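Local structure of gamma-D-glutamyl-L-lysine dipeptidyl-peptidase (Bacillus cereus ATCC 10987, 3H41) at residues T195-L200 / V289-L294; H260-G265 / Y299-A304. The protein binds the murein dipeptide L-Ala-gamma-D-Glu and probably releases it from cell wall peptides by cutting the gamma-D-glutamyl-L-lysine bond. One frame throughout, in Å; residues are numbered along the deposited sequence.

Contact 1: residues T195-L200 / V289-L294; sequences TGKMFL and VEIIPL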
loop_
_atom_site.group_PDB
_atom_site.type_symbol
_atom_site.label_atom_id
_atom_site.label_comp_id
_atom_site.label_asym_id
_atom_site.label_seq_id
_atom_site.Cartn_x
_atom_site.Cartn_y
_atom_site.Cartn_z
ATOM N N THR A 195 1.491 1.533 -14.275
ATOM C CA THR A 195 1.810 1.110 -12.911
ATOM C C THR A 195 0.921 -0.049 -12.463
ATOM O O THR A 195 1.402 -1.088 -12.046
ATOM C CB THR A 195 1.757 2.283 -11.907
ATOM O OG1 THR A 195 2.830 3.205 -12.199
ATOM C CG2 THR A 195 1.909 1.769 -10.459
ATOM N N GLY A 196 -0.381 0.118 -12.597
ATOM C CA GLY A 196 -1.330 -0.938 -12.265
ATOM C C GLY A 196 -1.090 -2.213 -13.001
ATOM O O GLY A 196 -1.138 -3.297 -12.394
ATOM N N LYS A 197 -0.839 -2.106 -14.307
ATOM C CA LYS A 197 -0.546 -3.282 -15.142
ATOM C C LYS A 197 0.608 -4.124 -14.691
ATOM O O LYS A 197 0.592 -5.352 -14.929
ATOM C CB LYS A 197 -0.392 -2.918 -16.631
ATOM C CG LYS A 197 -1.689 -2.453 -17.312
ATOM C CD LYS A 197 -1.438 -2.020 -18.758
ATOM C CE LYS A 197 -2.715 -1.722 -19.536
ATOM N NZ LYS A 197 -2.429 -1.309 -20.976
HETATM N N MSE A 198 1.599 -3.518 -14.018
HETATM C CA MSE A 198 2.715 -4.302 -13.496
HETATM C C MSE A 198 2.252 -5.395 -12.549
HETATM O O MSE A 198 2.947 -6.411 -12.391
HETATM C CB MSE A 198 3.741 -3.418 -12.778
HETATM C CG MSE A 198 4.370 -2.316 -13.669
HETATM SE SE MSE A 198 5.977 -1.657 -12.716
HETATM C CE MSE A 198 5.223 -1.291 -11.025
ATOM N N PHE A 199 1.104 -5.193 -11.901
ATOM C CA PHE A 199 0.636 -6.103 -10.863
ATOM C C PHE A 199 -0.385 -7.129 -11.340
ATOM O O PHE A 199 -0.897 -7.851 -10.518
ATOM C CB PHE A 199 0.019 -5.305 -9.716
ATOM C CG PHE A 199 0.994 -4.362 -9.030
ATOM C CD1 PHE A 199 1.849 -4.831 -8.059
ATOM C CD2 PHE A 199 1.049 -3.049 -9.377
ATOM C CE1 PHE A 199 2.738 -3.986 -7.414
ATOM C CE2 PHE A 199 1.980 -2.180 -8.749
ATOM C CZ PHE A 199 2.787 -2.649 -7.760
ATOM N N LEU A 200 -0.700 -7.167 -12.639
ATOM C CA LEU A 200 -1.687 -8.101 -13.164
ATOM C C LEU A 200 -1.359 -9.531 -12.678
ATOM O O LEU A 200 -0.208 -9.985 -12.759
ATOM C CB LEU A 200 -1.794 -8.002 -14.714
ATOM C CG LEU A 200 -2.470 -6.764 -15.314
ATOM C CD1 LEU A 200 -2.151 -6.626 -16.833
ATOM C CD2 LEU A 200 -4.008 -6.789 -15.050
ATOM N N VAL A 289 -5.260 -9.014 -9.297
ATOM C CA VAL A 289 -5.274 -7.789 -10.086
ATOM C C VAL A 289 -5.585 -8.161 -11.550
ATOM O O VAL A 289 -4.916 -9.016 -12.168
ATOM C CB VAL A 289 -3.964 -6.993 -9.989
ATOM C CG1 VAL A 289 -4.009 -5.812 -10.960
ATOM C CG2 VAL A 289 -3.747 -6.509 -8.531
ATOM N N GLU A 290 -6.580 -7.484 -12.097
ATOM C CA GLU A 290 -7.149 -7.855 -13.379
ATOM C C GLU A 290 -7.771 -6.667 -14.087
ATOM O O GLU A 290 -8.123 -5.652 -13.467
ATOM C CB GLU A 290 -8.260 -8.881 -13.161
ATOM C CG GLU A 290 -9.514 -8.272 -12.496
ATOM C CD GLU A 290 -10.645 -9.295 -12.220
ATOM O OE1 GLU A 290 -10.375 -10.519 -12.234
ATOM O OE2 GLU A 290 -11.801 -8.851 -11.985
ATOM N N ILE A 291 -7.985 -6.845 -15.391
ATOM C CA ILE A 291 -8.668 -5.865 -16.211
ATOM C C ILE A 291 -9.998 -6.469 -16.688
ATOM O O ILE A 291 -10.013 -7.555 -17.271
ATOM C CB ILE A 291 -7.789 -5.466 -17.428
ATOM C CG1 ILE A 291 -6.631 -4.548 -16.995
ATOM C CG2 ILE A 291 -8.611 -4.829 -18.520
ATOM C CD1 ILE A 291 -5.535 -4.371 -18.029
ATOM N N ILE A 292 -11.096 -5.772 -16.466
ATOM C CA ILE A 292 -12.432 -6.221 -16.901
ATOM C C ILE A 292 -13.271 -5.058 -17.446
ATOM O O ILE A 292 -12.959 -3.875 -17.220
ATOM C CB ILE A 292 -13.245 -6.947 -15.767
ATOM C CG1 ILE A 292 -13.522 -6.033 -14.578
ATOM C CG2 ILE A 292 -12.569 -8.239 -15.319
ATOM C CD1 ILE A 292 -14.519 -6.646 -13.588
ATOM N N PRO A 293 -14.352 -5.378 -18.160
ATOM C CA PRO A 293 -15.163 -4.275 -18.643
ATOM C C PRO A 293 -15.875 -3.609 -17.503
ATOM O O PRO A 293 -16.241 -4.303 -16.526
ATOM C CB PRO A 293 -16.216 -4.960 -19.547
ATOM C CG PRO A 293 -15.619 -6.291 -19.923
ATOM C CD PRO A 293 -14.678 -6.671 -18.798
ATOM N N LEU A 294 -16.145 -2.307 -17.640
ATOM C CA LEU A 294 -16.996 -1.604 -16.691
ATOM C C LEU A 294 -18.408 -2.198 -16.713
ATOM O O LEU A 294 -19.055 -2.344 -15.678
ATOM C CB LEU A 294 -17.026 -0.108 -17.010
ATOM C CG LEU A 294 -17.922 0.800 -16.161
ATOM C CD1 LEU A 294 -17.703 0.650 -14.617
ATOM C CD2 LEU A 294 -17.682 2.205 -16.623
#
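V289 meets F199 at the backbone carbonyl rather than at the ring. V289 CB lies 3.2 Å from F199 O, a tight approach. F199 O faces CB, and CG1 and CG2 of V289 are each 3.7 Å from it. CG2 is anti to the carbonyl carbon of V289 and touches F199 CB at 4.1 Å. The F199 ring itself leads away from V289. It takes G196 O at its edge, in plane, and meets F214 and Y144 edge-to-face. V289 also packs on F219 of helix 218-225.

L200 comes in with one branch. Its CD2 lies over the strand backbone, 3.7 Å from E290 CA, and also reaches the V289 and I291 side chains. L200 CD2 is 4.0 Å from I291 CG1. L200 CA also makes a CA-H...O contact with V289 O, 3.5 Å.

The NlpC/P60 domain has the papain-like fold of clan CA cysteine peptidases. The contact ties the C-terminal end of its helix 189-197 to strand 290-293, an outermost strand of the antiparallel sheet. A type I turn from K197 to L200 carries the chain off the helix. Backbone bonds from V289 to G201 and L202 continue the junction just beyond L200.

On the outer side the K197 and I291 side chains cross obliquely. The K197 chain is extended beyond CG, and its CE meets I291 CD1 at 4.2 Å. K197 NZ goes on to bond a tetraethylene glycol molecule, probably from the crystallisation liquor. E290 starts away from the turn, unlike its neighbours V289, just before the strand, and I291. Its OE2 accepts a hydrogen bond from NE2 of H281, a probable active-site residue, and forms a salt bridge with R287.

Contact 2: residues H260-G265 / Y299-A304; sequences HDQGKG and YIEEYA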
loop_
_atom_site.group_PDB
_atom_site.type_symbol
_atom_site.label_atom_id
_atom_site.label_comp_id
_atom_site.label_asym_id
_atom_site.label_seq_id
_atom_site.Cartn_x
_atom_site.Cartn_y
_atom_site.Cartn_z
ATOM N N HIS A 260 -23.279 -0.811 -2.375
ATOM C CA HIS A 260 -24.359 -1.753 -2.060
ATOM C C HIS A 260 -25.730 -1.216 -2.457
ATOM O O HIS A 260 -25.923 0.019 -2.643
ATOM C CB HIS A 260 -24.366 -2.070 -0.558
ATOM C CG HIS A 260 -23.178 -2.861 -0.097
ATOM N ND1 HIS A 260 -23.029 -4.201 -0.375
ATOM C CD2 HIS A 260 -22.098 -2.507 0.638
ATOM C CE1 HIS A 260 -21.902 -4.638 0.155
ATOM N NE2 HIS A 260 -21.320 -3.632 0.778
ATOM N N ASP A 261 -26.685 -2.137 -2.572
ATOM C CA ASP A 261 -28.077 -1.801 -2.922
ATOM C C ASP A 261 -28.177 -0.955 -4.192
ATOM O O ASP A 261 -28.682 0.165 -4.165
ATOM C CB ASP A 261 -28.761 -1.076 -1.750
ATOM C CG ASP A 261 -30.283 -0.822 -1.996
ATOM O OD1 ASP A 261 -30.898 -1.478 -2.894
ATOM O OD2 ASP A 261 -30.851 0.045 -1.288
ATOM N N GLN A 262 -27.658 -1.495 -5.295
ATOM C CA GLN A 262 -27.813 -0.902 -6.611
ATOM C C GLN A 262 -27.227 0.517 -6.633
ATOM O O GLN A 262 -27.766 1.393 -7.296
ATOM C CB GLN A 262 -29.284 -0.847 -7.025
ATOM C CG GLN A 262 -30.017 -2.138 -6.868
ATOM C CD GLN A 262 -29.606 -3.133 -7.900
ATOM O OE1 GLN A 262 -29.774 -2.881 -9.092
ATOM N NE2 GLN A 262 -29.055 -4.268 -7.461
ATOM N N GLY A 263 -26.135 0.718 -5.909
ATOM C CA GLY A 263 -25.405 1.988 -5.955
ATOM C C GLY A 263 -25.869 3.029 -4.948
ATOM O O GLY A 263 -25.306 4.114 -4.897
ATOM N N LYS A 264 -26.853 2.688 -4.126
ATOM C CA LYS A 264 -27.454 3.633 -3.183
ATOM C C LYS A 264 -26.894 3.614 -1.775
ATOM O O LYS A 264 -27.120 4.570 -1.041
ATOM C CB LYS A 264 -28.945 3.380 -3.090
ATOM C CG LYS A 264 -29.625 3.480 -4.442
ATOM C CD LYS A 264 -31.119 3.467 -4.296
ATOM C CE LYS A 264 -31.678 2.097 -3.997
ATOM N NZ LYS A 264 -33.070 2.209 -3.412
ATOM N N GLY A 265 -26.224 2.516 -1.388
ATOM C CA GLY A 265 -25.723 2.328 -0.042
ATOM C C GLY A 265 -24.242 2.614 0.136
ATOM O O GLY A 265 -23.673 3.459 -0.547
ATOM N N TYR A 299 -21.182 -5.332 -11.294
ATOM C CA TYR A 299 -20.547 -4.044 -11.186
ATOM C C TYR A 299 -21.434 -2.945 -11.735
ATOM O O TYR A 299 -21.634 -1.908 -11.110
ATOM C CB TYR A 299 -19.196 -4.074 -11.896
ATOM C CG TYR A 299 -18.193 -4.937 -11.177
ATOM C CD1 TYR A 299 -17.381 -4.402 -10.197
ATOM C CD2 TYR A 299 -18.034 -6.287 -11.501
ATOM C CE1 TYR A 299 -16.451 -5.174 -9.545
ATOM C CE2 TYR A 299 -17.080 -7.071 -10.841
ATOM C CZ TYR A 299 -16.296 -6.489 -9.889
ATOM O OH TYR A 299 -15.359 -7.195 -9.216
ATOM N N ILE A 300 -21.982 -3.166 -12.903
ATOM C CA ILE A 300 -22.695 -2.098 -13.563
ATOM C C ILE A 300 -23.933 -1.637 -12.785
ATOM O O ILE A 300 -24.207 -0.437 -12.740
ATOM C CB ILE A 300 -22.931 -2.454 -15.034
ATOM C CG1 ILE A 300 -23.208 -1.188 -15.864
ATOM C CG2 ILE A 300 -23.993 -3.552 -15.172
ATOM C CD1 ILE A 300 -22.144 -0.038 -15.666
ATOM N N GLU A 301 -24.627 -2.561 -12.103
ATOM C CA GLU A 301 -25.806 -2.230 -11.313
ATOM C C GLU A 301 -25.473 -1.455 -10.051
ATOM O O GLU A 301 -26.336 -0.740 -9.511
ATOM C CB GLU A 301 -26.597 -3.497 -10.910
ATOM C CG GLU A 301 -27.296 -4.215 -12.059
ATOM C CD GLU A 301 -26.384 -5.196 -12.840
ATOM O OE1 GLU A 301 -25.179 -5.311 -12.492
ATOM O OE2 GLU A 301 -26.881 -5.864 -13.788
ATOM N N GLU A 302 -24.232 -1.602 -9.577
ATOM C CA GLU A 302 -23.770 -0.958 -8.343
ATOM C C GLU A 302 -22.935 0.327 -8.585
ATOM O O GLU A 302 -22.457 0.938 -7.617
ATOM C CB GLU A 302 -22.963 -1.955 -7.504
ATOM C CG GLU A 302 -23.815 -3.017 -6.780
ATOM C CD GLU A 302 -23.132 -3.663 -5.607
ATOM O OE1 GLU A 302 -21.890 -3.550 -5.477
ATOM O OE2 GLU A 302 -23.858 -4.284 -4.790
ATOM N N TYR A 303 -22.800 0.724 -9.844
ATOM C CA TYR A 303 -22.102 1.940 -10.217
ATOM C C TYR A 303 -22.570 3.080 -9.316
ATOM O O TYR A 303 -23.772 3.361 -9.228
ATOM C CB TYR A 303 -22.357 2.276 -11.676
ATOM C CG TYR A 303 -21.561 3.450 -12.155
ATOM C CD1 TYR A 303 -20.250 3.291 -12.588
ATOM C CD2 TYR A 303 -22.097 4.742 -12.128
ATOM C CE1 TYR A 303 -19.498 4.384 -13.004
ATOM C CE2 TYR A 303 -21.337 5.855 -12.548
ATOM C CZ TYR A 303 -20.037 5.652 -12.991
ATOM O OH TYR A 303 -19.248 6.699 -13.411
ATOM N N ALA A 304 -21.622 3.720 -8.635
ATOM C CA ALA A 304 -21.935 4.746 -7.659
ATOM C C ALA A 304 -21.126 6.012 -7.861
ATOM O O ALA A 304 -20.859 6.724 -6.890
ATOM C CB ALA A 304 -21.694 4.217 -6.249
HETATM O O HOH W 1 -28.806 -0.374 -10.625
#
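E302 OE2 lies oblique to the H260 ring. H260 ND1 and E302 OE2 are 4.5 Å apart, so their polar atoms are not in contact. E302 OE2 sits closer to the backbone, 3.8 Å from H260 CA. The H260 ring stacks on H268, and E302 OE1 is hydrogen-bonded to NE2 of that same H268. The second pair of flat groups is the Q262 amide and the E301 carboxylate. These side chains run side by side and point the same way, with their planes 56° apart. Q262 OE1 lies 3.7 Å from E301 CB. The Q262 chain bends at chi2 (-73°), and OE1 accepts a bond from a water. The water also donates to E301 O, at 2.7 Å. E301 OE1 turns instead to the backbone N of G298.

Between these pairs a left-handed turn at 261-263 meets a weakly bonded helical turn at 299-302. Q262 CA and G263 CA make CA-H...O contacts with E301 O (3.3 Å) and E302 O (3.5 Å). G263 has no side chain, and a CB there would clash with Y303 O. The first turn follows strand 255-259 and the second leads into strand 303-308, its antiparallel neighbour. H268 lines the D-glutamate pocket. E302 and H260 probably act as a second shell that fixes its imidazole, and the nearby carboxylate may stabilise a proton on H260.

Contact 1 is partly buried and contact 2 lies at the surface, with centres about 21 Å apart. Both involve the antiparallel sheet of the NlpC/P60 domain. Contact 1 sets a helix end against an outermost strand, 290-293. Contact 2 packs two short turns at the ends of neighbouring strands 255-259 and 303-308. Both have CA-H...O contacts, but contact 1 adds branched apolar side chains and contact 2 a bridging water and polar side chains. Each contact has a glutamate that reaches a histidine outside its segments: E290 holds H281 and E302 holds H268. The two contacts touch where I292 CD1 packs on Y299 CE2 at 3.8 Å.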